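Local coordinates for glideosome-associated protein 50 (Plasmodium falciparum 3D7, PDB 3TGH), which takes part in parasite gliding and host-cell invasion as a glideosome component, probably helping to fix the motor assembly to the inner membrane complex, and has a phosphatase-like fold, at residues 125-130 with 172-177; 158-161 with 166-169; 177-182 with 218-223. One frame throughout, in Å; residues are numbered along the deposited sequence.

Contact 1: 125-130 with 172-177; sequences NYWYHY and HEKAWN. With CO (cobalt (II) ion), chain D.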
loop_
_atom_site.group_PDB
_atom_site.type_symbol
_atom_site.label_atom_id
_atom_site.label_comp_id
_atom_site.label_asym_id
_atom_site.label_seq_id
_atom_site.Cartn_x
_atom_site.Cartn_y
_atom_site.Cartn_z
ATOM N N ASN A 125 9.129 -8.306 -5.714
ATOM C CA ASN A 125 8.508 -9.595 -5.457
ATOM C C ASN A 125 7.055 -9.305 -5.078
ATOM O O ASN A 125 6.691 -8.139 -4.865
ATOM C CB ASN A 125 9.231 -10.342 -4.334
ATOM C CG ASN A 125 8.718 -11.772 -4.148
ATOM O OD1 ASN A 125 8.427 -12.467 -5.117
ATOM N ND2 ASN A 125 8.589 -12.198 -2.894
ATOM N N TYR A 126 6.235 -10.349 -5.006
ATOM C CA TYR A 126 4.822 -10.196 -4.649
ATOM C C TYR A 126 4.656 -9.660 -3.220
ATOM O O TYR A 126 3.653 -9.016 -2.920
ATOM C CB TYR A 126 4.085 -11.523 -4.843
ATOM C CG TYR A 126 4.157 -12.026 -6.271
ATOM C CD1 TYR A 126 3.495 -11.352 -7.296
ATOM C CD2 TYR A 126 4.942 -13.128 -6.609
ATOM C CE1 TYR A 126 3.582 -11.777 -8.615
ATOM C CE2 TYR A 126 5.035 -13.564 -7.939
ATOM C CZ TYR A 126 4.346 -12.885 -8.931
ATOM O OH TYR A 126 4.419 -13.291 -10.246
ATOM N N TRP A 127 5.645 -9.927 -2.365
ATOM C CA TRP A 127 5.748 -9.344 -1.038
ATOM C C TRP A 127 7.193 -8.882 -0.833
ATOM O O TRP A 127 8.134 -9.516 -1.330
ATOM C CB TRP A 127 5.336 -10.336 0.061
ATOM C CG TRP A 127 6.224 -11.542 0.171
ATOM C CD1 TRP A 127 7.260 -11.723 1.030
ATOM C CD2 TRP A 127 6.141 -12.725 -0.623
ATOM N NE1 TRP A 127 7.835 -12.961 0.821
ATOM C CE2 TRP A 127 7.163 -13.591 -0.195
ATOM C CE3 TRP A 127 5.290 -13.143 -1.658
ATOM C CZ2 TRP A 127 7.372 -14.845 -0.772
ATOM C CZ3 TRP A 127 5.496 -14.383 -2.234
ATOM C CH2 TRP A 127 6.528 -15.224 -1.788
ATOM N N TYR A 128 7.365 -7.784 -0.106
ATOM C CA TYR A 128 8.693 -7.179 0.086
ATOM C C TYR A 128 8.632 -6.081 1.154
ATOM O O TYR A 128 7.606 -5.900 1.825
ATOM C CB TYR A 128 9.253 -6.642 -1.255
ATOM C CG TYR A 128 8.446 -5.521 -1.898
ATOM C CD1 TYR A 128 7.318 -5.802 -2.660
ATOM C CD2 TYR A 128 8.836 -4.182 -1.765
ATOM C CE1 TYR A 128 6.568 -4.799 -3.233
ATOM C CE2 TYR A 128 8.102 -3.158 -2.354
ATOM C CZ TYR A 128 6.953 -3.475 -3.075
ATOM O OH TYR A 128 6.222 -2.475 -3.668
ATOM N N HIS A 129 9.736 -5.368 1.344
ATOM C CA HIS A 129 9.791 -4.288 2.334
ATOM C C HIS A 129 10.658 -3.161 1.830
ATOM O O HIS A 129 11.471 -3.354 0.925
ATOM C CB HIS A 129 10.349 -4.803 3.659
ATOM C CG HIS A 129 11.622 -5.568 3.502
ATOM N ND1 HIS A 129 11.656 -6.942 3.432
ATOM C CD2 HIS A 129 12.900 -5.150 3.327
ATOM C CE1 HIS A 129 12.904 -7.342 3.268
ATOM N NE2 HIS A 129 13.680 -6.274 3.206
ATOM N N TYR A 130 10.471 -1.994 2.437
ATOM C CA TYR A 130 11.250 -0.795 2.153
ATOM C C TYR A 130 11.437 -0.070 3.484
ATOM O O TYR A 130 10.474 0.359 4.115
ATOM C CB TYR A 130 10.511 0.084 1.142
ATOM C CG TYR A 130 11.093 1.467 0.942
ATOM C CD1 TYR A 130 12.384 1.637 0.459
ATOM C CD2 TYR A 130 10.331 2.612 1.205
ATOM C CE1 TYR A 130 12.920 2.913 0.265
ATOM C CE2 TYR A 130 10.856 3.888 1.014
ATOM C CZ TYR A 130 12.148 4.029 0.545
ATOM O OH TYR A 130 12.663 5.291 0.352
ATOM N N HIS A 172 3.176 -19.949 -0.132
ATOM C CA HIS A 172 2.279 -19.416 0.874
ATOM C C HIS A 172 2.936 -19.355 2.263
ATOM O O HIS A 172 2.834 -18.338 2.956
ATOM C CB HIS A 172 1.003 -20.280 0.876
ATOM C CG HIS A 172 0.139 -20.118 2.080
ATOM N ND1 HIS A 172 -0.881 -19.190 2.146
ATOM C CD2 HIS A 172 0.084 -20.825 3.234
ATOM C CE1 HIS A 172 -1.502 -19.313 3.308
ATOM N NE2 HIS A 172 -0.930 -20.290 3.988
ATOM N N GLU A 173 3.617 -20.430 2.664
ATOM C CA GLU A 173 4.306 -20.458 3.959
ATOM C C GLU A 173 5.504 -19.503 4.006
ATOM O O GLU A 173 5.767 -18.868 5.031
ATOM C CB GLU A 173 4.777 -21.880 4.292
ATOM C CG GLU A 173 3.647 -22.880 4.511
ATOM C CD GLU A 173 2.768 -22.563 5.712
ATOM O OE1 GLU A 173 3.265 -21.965 6.694
ATOM O OE2 GLU A 173 1.570 -22.925 5.674
ATOM N N LYS A 174 6.231 -19.407 2.903
ATOM C CA LYS A 174 7.382 -18.504 2.828
ATOM C C LYS A 174 6.931 -17.050 2.972
ATOM O O LYS A 174 7.572 -16.258 3.670
ATOM C CB LYS A 174 8.145 -18.693 1.523
ATOM C CG LYS A 174 9.354 -17.773 1.383
ATOM C CD LYS A 174 10.372 -18.323 0.402
ATOM C CE LYS A 174 11.380 -17.259 -0.034
ATOM N NZ LYS A 174 11.703 -16.285 1.040
ATOM N N ALA A 175 5.826 -16.707 2.321
ATOM C CA ALA A 175 5.268 -15.352 2.439
ATOM C C ALA A 175 4.893 -15.011 3.881
ATOM O O ALA A 175 5.157 -13.899 4.351
ATOM C CB ALA A 175 4.064 -15.169 1.511
ATOM N N TRP A 176 4.269 -15.956 4.584
ATOM C CA TRP A 176 3.923 -15.747 5.984
ATOM C C TRP A 176 5.185 -15.625 6.853
ATOM O O TRP A 176 5.265 -14.757 7.715
ATOM C CB TRP A 176 3.029 -16.887 6.511
ATOM C CG TRP A 176 1.562 -16.669 6.260
ATOM C CD1 TRP A 176 0.762 -17.348 5.377
ATOM C CD2 TRP A 176 0.714 -15.717 6.914
ATOM N NE1 TRP A 176 -0.522 -16.860 5.431
ATOM C CE2 TRP A 176 -0.582 -15.866 6.372
ATOM C CE3 TRP A 176 0.931 -14.740 7.894
ATOM C CZ2 TRP A 176 -1.661 -15.080 6.783
ATOM C CZ3 TRP A 176 -0.137 -13.957 8.301
ATOM C CH2 TRP A 176 -1.419 -14.125 7.741
ATOM N N ASN A 177 6.160 -16.496 6.622
ATOM C CA ASN A 177 7.395 -16.480 7.418
ATOM C C ASN A 177 8.212 -15.212 7.165
ATOM O O ASN A 177 8.768 -14.631 8.096
ATOM C CB ASN A 177 8.236 -17.737 7.157
ATOM C CG ASN A 177 7.620 -18.990 7.769
ATOM O OD1 ASN A 177 6.946 -18.925 8.799
ATOM N ND2 ASN A 177 7.846 -20.135 7.132
HETATM CO CO CO D . -1.811 -21.314 5.787
HETATM O O HOH W 1 0.146 -20.910 6.805
HETATM O O HOH W 2 -1.276 -23.497 5.020
HETATM O O HOH W 3 -2.610 -19.187 6.961
#

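Contact 2: 158-161 with 166-169; sequences DTWV and FPYK. With SO4 (sulfate ion), chain C.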
loop_
_atom_site.group_PDB
_atom_site.type_symbol
_atom_site.label_atom_id
_atom_site.label_comp_id
_atom_site.label_asym_id
_atom_site.label_seq_id
_atom_site.Cartn_x
_atom_site.Cartn_y
_atom_site.Cartn_z
ATOM N N ASP A 158 1.109 -9.583 -0.178
ATOM C CA ASP A 158 0.171 -10.080 -1.156
ATOM C C ASP A 158 -0.878 -10.875 -0.407
ATOM O O ASP A 158 -0.628 -12.003 0.024
ATOM C CB ASP A 158 0.843 -10.953 -2.203
ATOM C CG ASP A 158 -0.096 -11.274 -3.345
ATOM O OD1 ASP A 158 -1.175 -11.829 -3.079
ATOM O OD2 ASP A 158 0.212 -10.928 -4.492
ATOM N N THR A 159 -2.056 -10.287 -0.258
ATOM C CA THR A 159 -3.094 -10.915 0.540
ATOM C C THR A 159 -3.712 -12.154 -0.118
ATOM O O THR A 159 -4.344 -12.954 0.576
ATOM C CB THR A 159 -4.186 -9.910 0.958
ATOM O OG1 THR A 159 -4.650 -9.178 -0.176
ATOM C CG2 THR A 159 -3.647 -8.933 1.996
ATOM N N TRP A 160 -3.541 -12.331 -1.426
ATOM C CA TRP A 160 -4.010 -13.555 -2.062
ATOM C C TRP A 160 -3.042 -14.709 -1.803
ATOM O O TRP A 160 -3.469 -15.824 -1.493
ATOM C CB TRP A 160 -4.286 -13.380 -3.557
ATOM C CG TRP A 160 -4.965 -14.586 -4.091
ATOM C CD1 TRP A 160 -6.175 -15.089 -3.678
ATOM C CD2 TRP A 160 -4.475 -15.492 -5.087
ATOM N NE1 TRP A 160 -6.464 -16.239 -4.364
ATOM C CE2 TRP A 160 -5.449 -16.507 -5.242
ATOM C CE3 TRP A 160 -3.327 -15.536 -5.883
ATOM C CZ2 TRP A 160 -5.290 -17.568 -6.135
ATOM C CZ3 TRP A 160 -3.182 -16.577 -6.788
ATOM C CH2 TRP A 160 -4.162 -17.580 -6.907
ATOM N N VAL A 161 -1.740 -14.437 -1.910
ATOM C CA VAL A 161 -0.714 -15.431 -1.541
ATOM C C VAL A 161 -0.878 -15.925 -0.101
ATOM O O VAL A 161 -0.692 -17.114 0.175
ATOM C CB VAL A 161 0.712 -14.873 -1.724
ATOM C CG1 VAL A 161 1.751 -15.875 -1.213
ATOM C CG2 VAL A 161 0.968 -14.549 -3.189
ATOM N N PHE A 166 -4.503 -19.814 -2.326
ATOM C CA PHE A 166 -3.242 -19.882 -3.052
ATOM C C PHE A 166 -2.768 -21.331 -3.122
ATOM O O PHE A 166 -2.615 -21.994 -2.093
ATOM C CB PHE A 166 -2.186 -19.003 -2.405
ATOM C CG PHE A 166 -1.015 -18.732 -3.293
ATOM C CD1 PHE A 166 -1.144 -17.889 -4.380
ATOM C CD2 PHE A 166 0.208 -19.338 -3.057
ATOM C CE1 PHE A 166 -0.074 -17.644 -5.217
ATOM C CE2 PHE A 166 1.289 -19.087 -3.890
ATOM C CZ PHE A 166 1.148 -18.247 -4.966
ATOM N N PRO A 167 -2.565 -21.840 -4.344
ATOM C CA PRO A 167 -2.373 -23.278 -4.510
ATOM C C PRO A 167 -0.972 -23.803 -4.192
ATOM O O PRO A 167 -0.817 -25.012 -3.995
ATOM C CB PRO A 167 -2.685 -23.488 -5.989
ATOM C CG PRO A 167 -2.276 -22.230 -6.629
ATOM C CD PRO A 167 -2.650 -21.152 -5.644
ATOM N N TYR A 168 0.033 -22.926 -4.168
ATOM C CA TYR A 168 1.410 -23.328 -3.844
ATOM C C TYR A 168 1.657 -23.144 -2.350
ATOM O O TYR A 168 1.907 -22.023 -1.886
ATOM C CB TYR A 168 2.436 -22.496 -4.614
ATOM C CG TYR A 168 2.547 -22.783 -6.088
ATOM C CD1 TYR A 168 3.236 -23.906 -6.553
ATOM C CD2 TYR A 168 2.013 -21.907 -7.024
ATOM C CE1 TYR A 168 3.349 -24.157 -7.909
ATOM C CE2 TYR A 168 2.125 -22.149 -8.376
ATOM C CZ TYR A 168 2.793 -23.274 -8.813
ATOM O OH TYR A 168 2.899 -23.502 -10.163
ATOM N N LYS A 169 1.614 -24.243 -1.599
ATOM C CA LYS A 169 1.678 -24.166 -0.138
ATOM C C LYS A 169 3.041 -23.700 0.402
ATOM O O LYS A 169 3.092 -22.965 1.388
ATOM C CB LYS A 169 1.279 -25.506 0.494
ATOM C CG LYS A 169 -0.098 -26.036 0.056
ATOM C CD LYS A 169 -1.228 -25.001 0.180
ATOM C CE LYS A 169 -2.556 -25.575 -0.309
ATOM N NZ LYS A 169 -3.596 -24.524 -0.506
HETATM S S SO4 C . 3.480 -26.957 -3.088
HETATM O O1 SO4 C . 3.915 -27.404 -4.409
HETATM O O2 SO4 C . 3.815 -27.968 -2.088
HETATM O O3 SO4 C . 4.166 -25.708 -2.751
HETATM O O4 SO4 C . 2.029 -26.760 -3.096
#

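Contact 3: 177-182 with 218-223; sequences NDLKSQ and LPLLKD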
loop_
_atom_site.group_PDB
_atom_site.type_symbol
_atom_site.label_atom_id
_atom_site.label_comp_id
_atom_site.label_asym_id
_atom_site.label_seq_id
_atom_site.Cartn_x
_atom_site.Cartn_y
_atom_site.Cartn_z
ATOM N N ASN A 177 6.160 -16.496 6.622
ATOM C CA ASN A 177 7.395 -16.480 7.418
ATOM C C ASN A 177 8.212 -15.212 7.165
ATOM O O ASN A 177 8.768 -14.631 8.096
ATOM C CB ASN A 177 8.236 -17.737 7.157
ATOM C CG ASN A 177 7.620 -18.990 7.769
ATOM O OD1 ASN A 177 6.946 -18.925 8.799
ATOM N ND2 ASN A 177 7.846 -20.135 7.132
ATOM N N ASP A 178 8.262 -14.767 5.915
ATOM C CA ASP A 178 8.934 -13.499 5.599
ATOM C C ASP A 178 8.250 -12.316 6.307
ATOM O O ASP A 178 8.910 -11.451 6.872
ATOM C CB ASP A 178 8.981 -13.271 4.092
ATOM C CG ASP A 178 9.990 -14.169 3.385
ATOM O OD1 ASP A 178 10.724 -14.916 4.063
ATOM O OD2 ASP A 178 10.058 -14.120 2.135
ATOM N N LEU A 179 6.920 -12.290 6.273
ATOM C CA LEU A 179 6.144 -11.262 6.969
ATOM C C LEU A 179 6.499 -11.214 8.456
ATOM O O LEU A 179 6.730 -10.139 9.013
ATOM C CB LEU A 179 4.641 -11.519 6.807
ATOM C CG LEU A 179 3.658 -10.341 6.721
ATOM C CD1 LEU A 179 2.288 -10.735 7.307
ATOM C CD2 LEU A 179 4.160 -9.035 7.327
ATOM N N LYS A 180 6.553 -12.387 9.092
ATOM C CA LYS A 180 6.913 -12.474 10.500
ATOM C C LYS A 180 8.324 -11.943 10.757
ATOM O O LYS A 180 8.551 -11.235 11.741
ATOM C CB LYS A 180 6.772 -13.909 11.018
ATOM C CG LYS A 180 5.321 -14.377 11.117
ATOM C CD LYS A 180 5.216 -15.872 11.447
ATOM C CE LYS A 180 3.761 -16.303 11.595
ATOM N NZ LYS A 180 3.604 -17.780 11.808
ATOM N N SER A 181 9.251 -12.272 9.862
ATOM C CA SER A 181 10.631 -11.786 9.951
ATOM C C SER A 181 10.691 -10.270 9.790
ATOM O O SER A 181 11.335 -9.592 10.575
ATOM C CB SER A 181 11.512 -12.464 8.904
ATOM O OG SER A 181 11.577 -13.859 9.134
ATOM N N GLN A 182 10.000 -9.739 8.784
ATOM C CA GLN A 182 9.946 -8.290 8.573
ATOM C C GLN A 182 9.409 -7.541 9.799
ATOM O O GLN A 182 9.953 -6.519 10.201
ATOM C CB GLN A 182 9.078 -7.962 7.354
ATOM C CG GLN A 182 9.659 -8.423 6.031
ATOM C CD GLN A 182 8.631 -8.492 4.919
ATOM O OE1 GLN A 182 7.442 -8.707 5.171
ATOM N NE2 GLN A 182 9.085 -8.339 3.677
ATOM N N LEU A 218 -3.879 -10.018 11.690
ATOM C CA LEU A 218 -4.019 -8.955 12.696
ATOM C C LEU A 218 -3.184 -9.148 13.971
ATOM O O LEU A 218 -2.586 -8.184 14.455
ATOM C CB LEU A 218 -5.489 -8.703 13.043
ATOM C CG LEU A 218 -5.770 -7.532 13.995
ATOM C CD1 LEU A 218 -5.222 -6.215 13.450
ATOM C CD2 LEU A 218 -7.274 -7.424 14.268
ATOM N N PRO A 219 -3.132 -10.380 14.520
ATOM C CA PRO A 219 -2.325 -10.585 15.727
ATOM C C PRO A 219 -0.838 -10.266 15.539
ATOM O O PRO A 219 -0.202 -9.761 16.467
ATOM C CB PRO A 219 -2.528 -12.075 16.036
ATOM C CG PRO A 219 -3.843 -12.400 15.424
ATOM C CD PRO A 219 -3.885 -11.594 14.165
ATOM N N LEU A 220 -0.301 -10.545 14.350
ATOM C CA LEU A 220 1.087 -10.180 14.023
ATOM C C LEU A 220 1.278 -8.664 13.965
ATOM O O LEU A 220 2.308 -8.144 14.393
ATOM C CB LEU A 220 1.521 -10.786 12.682
ATOM C CG LEU A 220 1.491 -12.311 12.546
ATOM C CD1 LEU A 220 1.899 -12.704 11.140
ATOM C CD2 LEU A 220 2.379 -13.003 13.570
ATOM N N LEU A 221 0.294 -7.960 13.414
ATOM C CA LEU A 221 0.366 -6.505 13.307
ATOM C C LEU A 221 0.297 -5.854 14.686
ATOM O O LEU A 221 1.042 -4.919 14.973
ATOM C CB LEU A 221 -0.756 -5.970 12.415
ATOM C CG LEU A 221 -0.853 -6.510 10.990
ATOM C CD1 LEU A 221 -1.999 -5.814 10.265
ATOM C CD2 LEU A 221 0.451 -6.342 10.218
ATOM N N LYS A 222 -0.586 -6.363 15.540
ATOM C CA LYS A 222 -0.735 -5.836 16.900
ATOM C C LYS A 222 0.510 -6.120 17.736
ATOM O O LYS A 222 0.968 -5.253 18.472
ATOM C CB LYS A 222 -1.976 -6.421 17.591
ATOM C CG LYS A 222 -3.291 -5.815 17.128
ATOM C CD LYS A 222 -4.474 -6.490 17.821
ATOM C CE LYS A 222 -5.801 -5.918 17.360
ATOM N NZ LYS A 222 -6.942 -6.780 17.785
ATOM N N ASP A 223 1.064 -7.323 17.603
ATOM C CA ASP A 223 2.284 -7.693 18.326
ATOM C C ASP A 223 3.445 -6.759 17.974
ATOM O O ASP A 223 4.263 -6.431 18.841
ATOM C CB ASP A 223 2.677 -9.146 18.029
ATOM C CG ASP A 223 4.040 -9.511 18.600
ATOM O OD1 ASP A 223 4.137 -9.706 19.830
ATOM O OD2 ASP A 223 5.014 -9.588 17.819
#

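Contact 1: 125-130 with 172-177
Trp127 lays the flat of its indole over the small side chain of Ala175. The methyl CB of Ala175 stands 3.7 Å from the centroid of the six-membered ring and 6° off its normal, a CH-pi contact made almost squarely over the centre. Ala175 CA follows onto the same face, 3.7 Å from Trp127 CE2, while Lys174 comes nearest with its CG, obliquely, 4.1 Å from Trp127 CZ2. Across the indole from the methyl lies the amide of Asn125, whose ND2 sits over the ring. Asn125 ND2 also donates at 3.1 Å to a lone pair of Trp127 O, in the plane of that carbonyl, so one amide both covers the ring and ties down its backbone. The indole reaches the helix from the crowded position between backbone N and carbonyl carbon (chi1 64°). Its rotation is further fixed by a hydrogen bond from NE1 to Asp178, which also forms a salt bridge with Lys174. One turn before Ala175, His172 NE2 binds cobalt at 2.2 Å; three waters also bind the metal, and two of these donate to Glu173 OE2. The contact thus sets the loop entering edge strand 128-136 against the first turns of helix 169-189.

Contact 2: 158-161 with 166-169
Phe166 turns the edge of its ring to the face of the Trp160 indole, in an offset edge-to-face pair with the planes at 84°. The leading atom is CD1 of Phe166, 3.4 Å from Trp160 CZ3 and displaced toward the rim of the six-membered ring. One face of Phe166 is covered by Val161: its CA makes a CH-pi contact at 4.1 Å from the ring centroid, and its CG2 lies 3.8 Å from Phe166 CE1. The side chains of Val161 and Phe166 run side by side. Pro167 brings CD obliquely to the indole at Trp160 CH2. With CG swung anti to the backbone N (chi1 -171°), Trp160 places its six-membered ring within reach of Phe166.

Both segments belong to the connection between strand 148-156 and helix 169-189, the strand-to-helix half of a beta-alpha-beta unit in this metallophosphoesterase fold. An Asx motif shapes the start of the connection. Asp158 OD1 accepts from Val161 N at 2.9 Å, nearly straight at 170° but from above the carboxylate plane, and weakly from Trp160 N as well. At the other end Tyr168 occupies the N-cap position of the helix. There a sulfate, probably from the crystallisation liquor, takes a hydrogen bond from Lys169 N to its O4 at 3.0 Å and another from Lys170 N, an anion held by backbone N-H groups of a helix start. The Lys169 chain folds back instead, bending at chi2, and NZ donates to Phe166 O at 3.1 Å, tilted from the carbonyl plane. Phe166 also packs on the metal ligand His172, whose ND1 is hydrogen-bonded to Val161 O.

Contact 3: 177-182 with 218-223
Lys180 and Leu220 mark the closest approach of two helical segments, with their CA atoms 7.2 Å apart. Both segments advance in the same general sense, and each keeps regular helical bonding: Gln182 N donates to Asp178 O in 177-182, and Asp223 N to Pro219 O in 218-223. No hydrogen bond passes between them, so the contact rests on apolar atoms alone.

Leu220 is the central side chain. It leaves its backbone directed at the other helix, and with CG anti to the carbonyl carbon (chi1 -60°) the two methyls spread over the aliphatic part of Lys180. CD1 of Leu220 comes within 3.8 Å of Lys180 CG and CD2 within 4.1 Å of the same atom; Lys180 CE is also 4.1 Å from Leu220 CD1. The lysine chain is extended beyond CG, which carries its methylenes slantwise across the two methyls while the ammonium group continues past them. Leu179 adds a lighter touch from the buried side, its CD1 4.3 Å from Leu220 CD1.

In the metallophosphoesterase fold two mixed sheets pack as a sandwich with helices on its outer faces; these two helices lie on the sheet containing strands 148-156, 192-196, 228-231 and 245-250. Helix 169-189 lies in the connection between parallel strands 148-156 and 192-196, and helix 218-223 comes in the next connection, just before strand 228-231. The sheet side of the interface is completed by Leu179 packing on Ile155 and by Leu221 packing on Met245. Along helix 169-189, Leu183 joins the surface that receives Leu220. Farther along, Asp223 forms a salt bridge with Lys187 of the same long helix. Lys180 itself is exposed, its side chain about 9 Å from that of the metal ligand His172 at nearest atoms.

How the contacts relate
Helix 169-189 is the common element. Contact 1 sets its first turns against the loop leading into strand 128-136, contact 3 joins its next turn to helix 218-223, and contact 2 shapes the connection before it. Contact 2 is nested within the loop closed by contact 1; contact 3 follows both. Centres of contacts 1 and 2 lie 10 Å apart, those of 1 and 3 11 Å; contacts 2 and 3, at 16 Å, do not touch. All three adjoin one mixed sheet, in which strands 128-136, 148-156, 192-196 and 228-231 are neighbours. The helix that carries the cobalt ligand His172 thus takes part in contacts 1 and 3 and is preceded by contact 2.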